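Local coordinates for protein orotidine 5'-phosphate decarboxylase (Sulfolobus solfataricus, PDB 4DBD) that probably catalyses the decarboxylation of orotidine 5'-monophosphate to uridine 5'-monophosphate, the last step of de novo UMP synthesis, as a homodimeric TIM barrel, at residues 12-16 / 17-21; 31-34 / 35-39; 184-187 / 188-191. All coordinates share one frame; numbering follows the deposited sequence.

Contact 1. Residues 12-16 / 17-21; sequences KPLSY and QVLKE
Ser-15 and Val-18 meet where the chain enters helix 16-22, and their contact is a clear case of a helix start capped by the side chain of the residue just before it. The packing is tightest at this cap. Ser-15 OG accepts a nearly straight bond from Val-18 N (3.2 Å, 173° at the hydrogen). Its chi1 of 86° sets the hydroxyl between the backbone N and the carbonyl carbon, which turns OG back over the first turn, where Val-18 CG2 also packs against it at 3.3 Å. The carbonyl of Ser-15 serves the next amide, accepting from Leu-19 N, and Leu-19 CG lies 3.4 Å from Ser-15 O. The inward flank is apolar: Leu-14 lays CB against CD2 of the buried Leu-19 at 4.0 Å, while its CD1 reaches Val-18 CG1. Leu-8 of strand 6-10 touches both leucines.

The opposite character belongs to Tyr-16 and Lys-20, on the more open part of the turn. Their side chains run alongside each other in the same direction; Lys-20 CG comes within 3.5 Å of Tyr-16 CE2, and CD continues along the ring toward the phenol end. The lysine, bent at chi2 and chi3, carries NZ onward to a salt bridge with Glu-23. Exposed Gln-17 approaches the same ring only loosely. Such an arrangement is typical of a serine N-cap opening the first helix after a TIM-barrel strand.

Contact 2. Residues 31-34 / 35-39; sequences VGLP and LVLDL
Val-31 packs against Leu-35 and Val-36 at the strand-to-helix joint of a βα unit of the TIM barrel, where strand 28-32 gives way to helix 33-39. One methyl does the touching: Val-31 CG1 lies 3.8 Å from Leu-35 CD2 and 4.0 Å from Val-36 CG2. The valine side chains meet at about a right angle. A chi1 of 179°, with CG1 anti to the backbone N and beside the carbonyl carbon, carries this branch of Val-31 toward the oncoming helix, where the two methyls meet it. Farther along, Leu-33 CD2 makes a looser contact with Leu-37 CG.

The next shell is the backbone that fixes these positions. Gly-32, at the N-cap, offers its carbonyl to Val-36 N in a straight bond (174° at the hydrogen), with a weak second bond from Leu-35 N. Leu-33 O accepts from Leu-37 N at 2.9 Å, and Leu-37 CG packs close to that same oxygen. Pro-34, which has no N-H to give, fits the first turn, and its carbonyl takes a weak bond from Asp-38 N.

Outward again, Phe-60 of strand 55-62 touches Leu-33 and Val-36, while Thr-44 and Leu-48 of helix 41-48 touch Val-31. Several of these residues also reach the second subunit: Leu-33 meets its own counterpart there, and Leu-37 packs on Ile-72 of that subunit. The carboxylate of Asp-38 divides its surroundings, since OD1 forms a salt bridge with Arg-75 NE of the second subunit whereas OD2 lies 3.0 Å from Pro-34 O, an approach of two acceptors.

Contact 3. Residues 184-187 / 188-191; sequences EIIG and RSIY. With SO4 (sulfate ion), chain B.
Gly-187 joins strand 183-186 to the short helix 188-191, and its carbonyl oxygen accepts from both Ile-190 N (2.8 Å) and Tyr-191 N (3.1 Å), the two donors arriving from opposite faces of the carbonyl plane. On the apolar side of this turn, Ile-186 CG2 touches Ser-189 CB and, at 3.7 Å, Ile-190 CD1; the two isoleucines cross at about a right angle. Tyr-191 folds back over the turn, its chi1 of 67° bringing the ring against the Gly-187 peptide, with CE2 3.3 Å from Gly-187 C. One ring face takes Arg-188 CA over its centre. Tyr-191 OH is hydrogen-bonded to Tyr-67 OH of the second subunit.

On the polar side sits a sulfate, probably from the crystallisation liquor. Gly-187 N donates to sulfate O4. Arg-188 grips O2 twice, through its backbone N and through NE, each at 2.8 Å, the NE bond nearly straight at 170°. NH2 adds a bond to O3. The bend at chi3 (-79°) swings the guanidinium round so that its edge, in plane, faces the sulfur. Gln-169 NE2 is also hydrogen-bonded to the sulfate, while Tyr-67 of the second subunit makes a cation-pi contact with the arginine. Backbone amides where the eighth strand gives way to a short helix are characteristic of TIM-barrel phosphate sites; the arginine is an addition found in OMP decarboxylases, and the sulfate probably marks the substrate phosphate site, consistent with the predicted substrate-binding role of Gly-187 and Arg-188.

In the fold
The three contacts illustrate one principle, the turn from a barrel strand or its loop into a helix, with centres 13 to 15 Å apart. Contact 1 bridges the other two: Pro-13 CG lies 3.6 Å from Leu-39 CD2 of contact 2, and Lys-12 CD lies 3.5 Å from Tyr-191 CE1 of contact 3. Contacts 2 and 3 do not touch, their nearest atoms being about 7 Å apart, yet both reach the second subunit. Contact 3 holds the sulfate, and Asp-11, a predicted substrate-binding residue, touches both Tyr-191 and Pro-34. Leu-14 of contact 1 stands farther back, its side chain about 9 Å from Gly-187.

Contact 1. Residues 12-16 / 17-21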
ATOM      1  N   LYS A  12       2.125  16.020   4.607  1.00 25.59           N
ATOM      2  CA  LYS A  12       1.648  16.806   5.738  1.00 22.47           C
ATOM      3  C   LYS A  12       0.740  17.889   5.183  1.00 24.85           C
ATOM      4  O   LYS A  12       0.961  18.371   4.068  1.00 27.16           O
ATOM      5  CB  LYS A  12       2.812  17.464   6.477  1.00 27.37           C
ATOM      6  CG  LYS A  12       3.499  16.592   7.508  1.00 25.68           C
ATOM      7  CD  LYS A  12       4.530  17.431   8.245  1.00 28.88           C
ATOM      8  CE  LYS A  12       5.180  16.685   9.393  1.00 36.84           C
ATOM      9  NZ  LYS A  12       6.221  17.552  10.019  1.00 35.37           N
ATOM     10  N   PRO A  13      -0.281  18.286   5.960  1.00 26.72           N
ATOM     11  CA  PRO A  13      -1.226  19.324   5.542  1.00 25.85           C
ATOM     12  C   PRO A  13      -0.562  20.662   5.214  1.00 27.86           C
ATOM     13  O   PRO A  13       0.293  21.132   5.972  1.00 27.06           O
ATOM     14  CB  PRO A  13      -2.126  19.481   6.774  1.00 24.63           C
ATOM     15  CG  PRO A  13      -2.078  18.141   7.440  1.00 24.92           C
ATOM     16  CD  PRO A  13      -0.668  17.666   7.240  1.00 30.01           C
ATOM     17  N   LEU A  14      -0.938  21.242   4.078  1.00 27.02           N
ATOM     18  CA  LEU A  14      -0.642  22.639   3.776  1.00 27.67           C
ATOM     19  C   LEU A  14      -1.972  23.377   3.594  1.00 22.92           C
ATOM     20  O   LEU A  14      -2.963  22.784   3.175  1.00 24.75           O
ATOM     21  CB  LEU A  14       0.210  22.768   2.513  1.00 23.05           C
ATOM     22  CG  LEU A  14       1.698  22.444   2.647  1.00 22.26           C
ATOM     23  CD1 LEU A  14       2.454  22.860   1.395  1.00 24.21           C
ATOM     24  CD2 LEU A  14       2.284  23.145   3.861  1.00 21.03           C
ATOM     25  N   SER A  15      -1.998  24.671   3.900  1.00 27.00           N
ATOM     26  CA  SER A  15      -3.254  25.417   3.840  1.00 30.42           C
ATOM     27  C   SER A  15      -3.708  25.612   2.398  1.00 28.68           C
ATOM     28  O   SER A  15      -2.903  25.564   1.470  1.00 28.93           O
ATOM     29  CB  SER A  15      -3.107  26.784   4.500  1.00 27.22           C
ATOM     30  OG  SER A  15      -2.611  27.722   3.562  1.00 38.91           O
ATOM     31  N   TYR A  16      -5.001  25.862   2.219  1.00 30.73           N
ATOM     32  CA  TYR A  16      -5.545  26.064   0.890  1.00 31.54           C
ATOM     33  C   TYR A  16      -4.910  27.262   0.203  1.00 20.23           C
ATOM     34  O   TYR A  16      -4.654  27.230  -0.995  1.00 30.47           O
ATOM     35  CB  TYR A  16      -7.064  26.232   0.949  1.00 28.65           C
ATOM     36  CG  TYR A  16      -7.726  26.222  -0.412  1.00 35.19           C
ATOM     37  CD1 TYR A  16      -8.067  25.027  -1.026  1.00 32.13           C
ATOM     38  CD2 TYR A  16      -8.009  27.411  -1.081  1.00 40.55           C
ATOM     39  CE1 TYR A  16      -8.673  25.008  -2.274  1.00 36.38           C
ATOM     40  CE2 TYR A  16      -8.617  27.407  -2.323  1.00 40.27           C
ATOM     41  CZ  TYR A  16      -8.945  26.203  -2.918  1.00 46.38           C
ATOM     42  OH  TYR A  16      -9.546  26.192  -4.160  1.00 40.07           O
ATOM     43  N   GLN A  17      -4.682  28.337   0.957  1.00 31.28           N
ATOM     44  CA  GLN A  17      -4.113  29.546   0.369  1.00 35.56           C
ATOM     45  C   GLN A  17      -2.711  29.298  -0.190  1.00 30.00           C
ATOM     46  O   GLN A  17      -2.388  29.746  -1.292  1.00 26.69           O
ATOM     47  CB  GLN A  17      -4.112  30.702   1.376  1.00 34.64           C
ATOM     48  CG  GLN A  17      -5.491  31.011   1.936  1.00 33.56           C
ATOM     49  CD  GLN A  17      -6.526  31.241   0.846  1.00 38.98           C
ATOM     50  OE1 GLN A  17      -6.236  31.858  -0.181  1.00 43.78           O
ATOM     51  NE2 GLN A  17      -7.742  30.739   1.063  1.00 40.51           N
ATOM     52  N   VAL A  18      -1.889  28.572   0.566  1.00 33.71           N
ATOM     53  CA  VAL A  18      -0.553  28.182   0.099  1.00 33.64           C
ATOM     54  C   VAL A  18      -0.613  27.401  -1.214  1.00 24.73           C
ATOM     55  O   VAL A  18       0.115  27.698  -2.168  1.00 30.75           O
ATOM     56  CB  VAL A  18       0.182  27.326   1.163  1.00 38.40           C
ATOM     57  CG1 VAL A  18       1.450  26.699   0.584  1.00 37.20           C
ATOM     58  CG2 VAL A  18       0.496  28.157   2.396  1.00 37.47           C
ATOM     59  N   LEU A  19      -1.487  26.401  -1.262  1.00 28.26           N
ATOM     60  CA  LEU A  19      -1.598  25.568  -2.453  1.00 32.59           C
ATOM     61  C   LEU A  19      -2.013  26.384  -3.679  1.00 26.62           C
ATOM     62  O   LEU A  19      -1.607  26.085  -4.793  1.00 26.28           O
ATOM     63  CB  LEU A  19      -2.559  24.399  -2.205  1.00 32.02           C
ATOM     64  CG  LEU A  19      -2.134  23.487  -1.048  1.00 23.03           C
ATOM     65  CD1 LEU A  19      -3.204  22.446  -0.714  1.00 22.48           C
ATOM     66  CD2 LEU A  19      -0.808  22.808  -1.369  1.00 24.35           C
ATOM     67  N   LYS A  20      -2.810  27.430  -3.470  1.00 36.62           N
ATOM     68  CA  LYS A  20      -3.268  28.250  -4.593  1.00 30.77           C
ATOM     69  C   LYS A  20      -2.144  29.040  -5.265  1.00 30.97           C
ATOM     70  O   LYS A  20      -2.188  29.274  -6.474  1.00 35.98           O
ATOM     71  CB  LYS A  20      -4.420  29.172  -4.176  1.00 43.05           C
ATOM     72  CG  LYS A  20      -5.728  28.440  -3.926  1.00 31.19           C
ATOM     73  CD  LYS A  20      -6.214  27.718  -5.179  1.00 36.18           C
ATOM     74  CE  LYS A  20      -6.599  28.696  -6.283  1.00 38.54           C
ATOM     75  NZ  LYS A  20      -7.126  28.007  -7.501  1.00 43.56           N
ATOM     76  N   GLU A  21      -1.140  29.446  -4.491  1.00 32.58           N
ATOM     77  CA  GLU A  21       0.043  30.084  -5.066  1.00 43.09           C
ATOM     78  C   GLU A  21       0.913  29.062  -5.776  1.00 39.06           C
ATOM     79  O   GLU A  21       1.470  29.331  -6.846  1.00 38.97           O
ATOM     80  CB  GLU A  21       0.872  30.789  -3.992  1.00 35.05           C
ATOM     81  CG  GLU A  21       0.309  32.132  -3.548  1.00 46.06           C
ATOM     82  CD  GLU A  21       0.044  33.078  -4.713  1.00 42.74           C
ATOM     83  OE1 GLU A  21       1.015  33.522  -5.366  1.00 42.76           O
ATOM     84  OE2 GLU A  21      -1.143  33.372  -4.980  1.00 43.50           O
TER

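Contact 2. Residues 31-34 / 35-39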
ATOM      1  N   VAL A  31      -0.844  13.089  -3.320  1.00 15.56           N
ATOM      2  CA  VAL A  31      -1.528  12.937  -2.045  1.00 15.58           C
ATOM      3  C   VAL A  31      -1.300  11.538  -1.484  1.00 20.14           C
ATOM      4  O   VAL A  31      -1.579  10.556  -2.162  1.00 18.65           O
ATOM      5  CB  VAL A  31      -3.048  13.133  -2.236  1.00 23.35           C
ATOM      6  CG1 VAL A  31      -3.771  12.959  -0.923  1.00 29.00           C
ATOM      7  CG2 VAL A  31      -3.340  14.503  -2.845  1.00 30.51           C
ATOM      8  N   GLY A  32      -0.818  11.447  -0.245  1.00 23.16           N
ATOM      9  CA  GLY A  32      -0.505  10.165   0.361  1.00 25.20           C
ATOM     10  C   GLY A  32      -1.426   9.743   1.487  1.00 24.13           C
ATOM     11  O   GLY A  32      -2.338  10.481   1.875  1.00 22.32           O
ATOM     12  N   LEU A  33      -1.193   8.547   2.018  1.00 20.65           N
ATOM     13  CA  LEU A  33      -1.953   8.072   3.173  1.00 19.59           C
ATOM     14  C   LEU A  33      -1.733   8.922   4.429  1.00 17.85           C
ATOM     15  O   LEU A  33      -2.668   9.126   5.215  1.00 21.12           O
ATOM     16  CB  LEU A  33      -1.633   6.606   3.469  1.00 18.60           C
ATOM     17  CG  LEU A  33      -2.606   5.599   2.859  1.00 22.80           C
ATOM     18  CD1 LEU A  33      -1.998   4.203   2.847  1.00 24.61           C
ATOM     19  CD2 LEU A  33      -3.936   5.624   3.617  1.00 28.26           C
ATOM     20  N   PRO A  34      -0.501   9.424   4.637  1.00 16.24           N
ATOM     21  CA  PRO A  34      -0.329  10.235   5.850  1.00 19.16           C
ATOM     22  C   PRO A  34      -1.283  11.427   5.895  1.00 24.67           C
ATOM     23  O   PRO A  34      -1.785  11.769   6.980  1.00 22.66           O
ATOM     24  CB  PRO A  34       1.110  10.721   5.732  1.00 21.60           C
ATOM     25  CG  PRO A  34       1.802   9.620   4.942  1.00 21.86           C
ATOM     26  CD  PRO A  34       0.778   9.193   3.933  1.00 19.15           C
ATOM     27  N   LEU A  35      -1.526  12.054   4.745  1.00 22.33           N
ATOM     28  CA  LEU A  35      -2.415  13.217   4.687  1.00 19.05           C
ATOM     29  C   LEU A  35      -3.851  12.802   4.909  1.00 27.56           C
ATOM     30  O   LEU A  35      -4.561  13.382   5.743  1.00 26.11           O
ATOM     31  CB  LEU A  35      -2.297  13.925   3.336  1.00 22.63           C
ATOM     32  CG  LEU A  35      -3.184  15.161   3.162  1.00 25.92           C
ATOM     33  CD1 LEU A  35      -2.659  16.293   4.019  1.00 23.49           C
ATOM     34  CD2 LEU A  35      -3.249  15.602   1.716  1.00 27.29           C
ATOM     35  N   VAL A  36      -4.288  11.794   4.160  1.00 16.68           N
ATOM     36  CA  VAL A  36      -5.664  11.327   4.267  1.00 19.64           C
ATOM     37  C   VAL A  36      -5.990  10.855   5.688  1.00 26.45           C
ATOM     38  O   VAL A  36      -7.087  11.084   6.177  1.00 29.78           O
ATOM     39  CB  VAL A  36      -5.959  10.235   3.229  1.00 17.60           C
ATOM     40  CG1 VAL A  36      -7.366   9.680   3.410  1.00 23.28           C
ATOM     41  CG2 VAL A  36      -5.787  10.794   1.819  1.00 16.10           C
ATOM     42  N   LEU A  37      -5.032  10.228   6.367  1.00 23.30           N
ATOM     43  CA  LEU A  37      -5.247   9.837   7.765  1.00 28.64           C
ATOM     44  C   LEU A  37      -5.165  11.018   8.759  1.00 33.28           C
ATOM     45  O   LEU A  37      -5.750  10.967   9.841  1.00 37.85           O
ATOM     46  CB  LEU A  37      -4.283   8.721   8.181  1.00 19.67           C
ATOM     47  CG  LEU A  37      -4.325   7.437   7.348  1.00 16.71           C
ATOM     48  CD1 LEU A  37      -3.242   6.481   7.803  1.00 21.92           C
ATOM     49  CD2 LEU A  37      -5.695   6.755   7.412  1.00 24.77           C
ATOM     50  N   ASP A  38      -4.430  12.068   8.404  1.00 27.16           N
ATOM     51  CA  ASP A  38      -4.332  13.243   9.273  1.00 24.68           C
ATOM     52  C   ASP A  38      -5.601  14.085   9.154  1.00 40.25           C
ATOM     53  O   ASP A  38      -6.305  14.302  10.141  1.00 46.22           O
ATOM     54  CB  ASP A  38      -3.101  14.089   8.929  1.00 25.05           C
ATOM     55  CG  ASP A  38      -1.818  13.556   9.554  1.00 51.59           C
ATOM     56  OD1 ASP A  38      -1.895  12.900  10.621  1.00 53.61           O
ATOM     57  OD2 ASP A  38      -0.726  13.805   8.981  1.00 47.36           O
ATOM     58  N   LEU A  39      -5.898  14.540   7.940  1.00 31.97           N
ATOM     59  CA  LEU A  39      -7.046  15.411   7.696  1.00 32.06           C
ATOM     60  C   LEU A  39      -8.355  14.644   7.658  1.00 38.01           C
ATOM     61  O   LEU A  39      -9.424  15.199   7.941  1.00 36.71           O
ATOM     62  CB  LEU A  39      -6.888  16.145   6.361  1.00 30.80           C
ATOM     63  CG  LEU A  39      -5.715  17.104   6.207  1.00 28.89           C
ATOM     64  CD1 LEU A  39      -5.868  17.880   4.908  1.00 28.44           C
ATOM     65  CD2 LEU A  39      -5.642  18.053   7.398  1.00 31.82           C
TER

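Contact 3. Residues 184-187 / 188-191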
ATOM      1  N   GLU A 184      10.110  15.851 -10.766  1.00 20.46           N
ATOM      2  CA  GLU A 184      10.651  15.468  -9.469  1.00 17.61           C
ATOM      3  C   GLU A 184       9.624  15.610  -8.362  1.00 20.61           C
ATOM      4  O   GLU A 184       8.952  16.642  -8.232  1.00 20.30           O
ATOM      5  CB  GLU A 184      11.928  16.265  -9.145  1.00 24.27           C
ATOM      6  CG  GLU A 184      13.153  15.655  -9.796  1.00 22.29           C
ATOM      7  CD  GLU A 184      14.424  16.486  -9.622  1.00 24.14           C
ATOM      8  OE1 GLU A 184      14.586  17.199  -8.602  1.00 21.84           O
ATOM      9  OE2 GLU A 184      15.265  16.416 -10.529  1.00 18.71           O
ATOM     10  N   ILE A 185       9.493  14.548  -7.574  1.00 18.58           N
ATOM     11  CA  ILE A 185       8.581  14.536  -6.443  1.00 18.81           C
ATOM     12  C   ILE A 185       9.326  14.972  -5.201  1.00 21.87           C
ATOM     13  O   ILE A 185      10.322  14.363  -4.814  1.00 19.50           O
ATOM     14  CB  ILE A 185       8.022  13.141  -6.221  1.00 14.79           C
ATOM     15  CG1 ILE A 185       7.156  12.752  -7.420  1.00 17.70           C
ATOM     16  CG2 ILE A 185       7.222  13.091  -4.915  1.00 21.29           C
ATOM     17  CD1 ILE A 185       6.912  11.277  -7.565  1.00 20.11           C
ATOM     18  N   ILE A 186       8.826  16.029  -4.580  1.00 16.46           N
ATOM     19  CA  ILE A 186       9.493  16.665  -3.458  1.00 17.39           C
ATOM     20  C   ILE A 186       8.500  16.890  -2.331  1.00 20.99           C
ATOM     21  O   ILE A 186       7.421  17.464  -2.534  1.00 17.05           O
ATOM     22  CB  ILE A 186      10.137  17.995  -3.903  1.00 19.20           C
ATOM     23  CG1 ILE A 186      11.015  17.745  -5.132  1.00 21.07           C
ATOM     24  CG2 ILE A 186      10.947  18.610  -2.764  1.00 23.48           C
ATOM     25  CD1 ILE A 186      11.595  18.990  -5.757  1.00 24.33           C
ATOM     26  N   GLY A 187       8.856  16.409  -1.147  1.00 17.09           N
ATOM     27  CA  GLY A 187       7.987  16.495   0.008  1.00 16.77           C
ATOM     28  C   GLY A 187       8.550  17.411   1.071  1.00 17.57           C
ATOM     29  O   GLY A 187       8.335  18.620   1.029  1.00 17.19           O
ATOM     30  N   ARG A 188       9.300  16.834   2.008  1.00 15.09           N
ATOM     31  CA  ARG A 188       9.760  17.558   3.198  1.00 20.01           C
ATOM     32  C   ARG A 188      10.507  18.852   2.890  1.00 19.39           C
ATOM     33  O   ARG A 188      10.356  19.842   3.612  1.00 21.20           O
ATOM     34  CB  ARG A 188      10.637  16.650   4.074  1.00 21.02           C
ATOM     35  CG  ARG A 188       9.832  15.708   4.963  1.00 27.29           C
ATOM     36  CD  ARG A 188      10.705  14.640   5.563  1.00 27.15           C
ATOM     37  NE  ARG A 188      10.972  13.576   4.601  1.00 28.27           N
ATOM     38  CZ  ARG A 188      11.648  12.469   4.890  1.00 29.92           C
ATOM     39  NH1 ARG A 188      12.122  12.296   6.118  1.00 26.62           N
ATOM     40  NH2 ARG A 188      11.838  11.540   3.954  1.00 25.10           N
ATOM     41  N   SER A 189      11.323  18.835   1.843  1.00 19.98           N
ATOM     42  CA  SER A 189      12.067  20.023   1.426  1.00 21.87           C
ATOM     43  C   SER A 189      11.147  21.244   1.291  1.00 23.70           C
ATOM     44  O   SER A 189      11.567  22.377   1.504  1.00 24.19           O
ATOM     45  CB  SER A 189      12.787  19.758   0.107  1.00 19.29           C
ATOM     46  OG  SER A 189      13.854  18.842   0.289  1.00 37.70           O
ATOM     47  N   ILE A 190       9.884  21.007   0.946  1.00 21.45           N
ATOM     48  CA  ILE A 190       8.923  22.099   0.794  1.00 16.23           C
ATOM     49  C   ILE A 190       8.015  22.242   2.009  1.00 21.80           C
ATOM     50  O   ILE A 190       7.961  23.316   2.628  1.00 22.51           O
ATOM     51  CB  ILE A 190       8.061  21.896  -0.479  1.00 15.78           C
ATOM     52  CG1 ILE A 190       8.944  22.039  -1.736  1.00 19.22           C
ATOM     53  CG2 ILE A 190       6.864  22.857  -0.489  1.00 15.66           C
ATOM     54  CD1 ILE A 190       8.412  21.360  -2.970  1.00 19.55           C
ATOM     55  N   TYR A 191       7.300  21.176   2.369  1.00 21.39           N
ATOM     56  CA  TYR A 191       6.261  21.321   3.386  1.00 21.48           C
ATOM     57  C   TYR A 191       6.773  21.492   4.819  1.00 21.55           C
ATOM     58  O   TYR A 191       6.016  21.936   5.695  1.00 23.63           O
ATOM     59  CB  TYR A 191       5.160  20.239   3.267  1.00 21.49           C
ATOM     60  CG  TYR A 191       5.564  18.808   3.571  1.00 20.30           C
ATOM     61  CD1 TYR A 191       5.874  18.417   4.864  1.00 24.68           C
ATOM     62  CD2 TYR A 191       5.588  17.837   2.565  1.00 20.09           C
ATOM     63  CE1 TYR A 191       6.224  17.101   5.155  1.00 24.29           C
ATOM     64  CE2 TYR A 191       5.936  16.508   2.847  1.00 16.09           C
ATOM     65  CZ  TYR A 191       6.248  16.155   4.148  1.00 18.17           C
ATOM     66  OH  TYR A 191       6.594  14.852   4.466  1.00 21.53           O
TER
HETATM   67  S   SO4 B 301      10.192  13.428   0.861  0.69 23.19           S
HETATM   68  O1  SO4 B 301       9.105  12.600   0.331  0.69 25.35           O
HETATM   69  O2  SO4 B 301       9.763  14.078   2.090  0.69 18.71           O
HETATM   70  O3  SO4 B 301      11.353  12.583   1.162  0.69 25.33           O
HETATM   71  O4  SO4 B 301      10.565  14.430  -0.138  0.69 25.20           O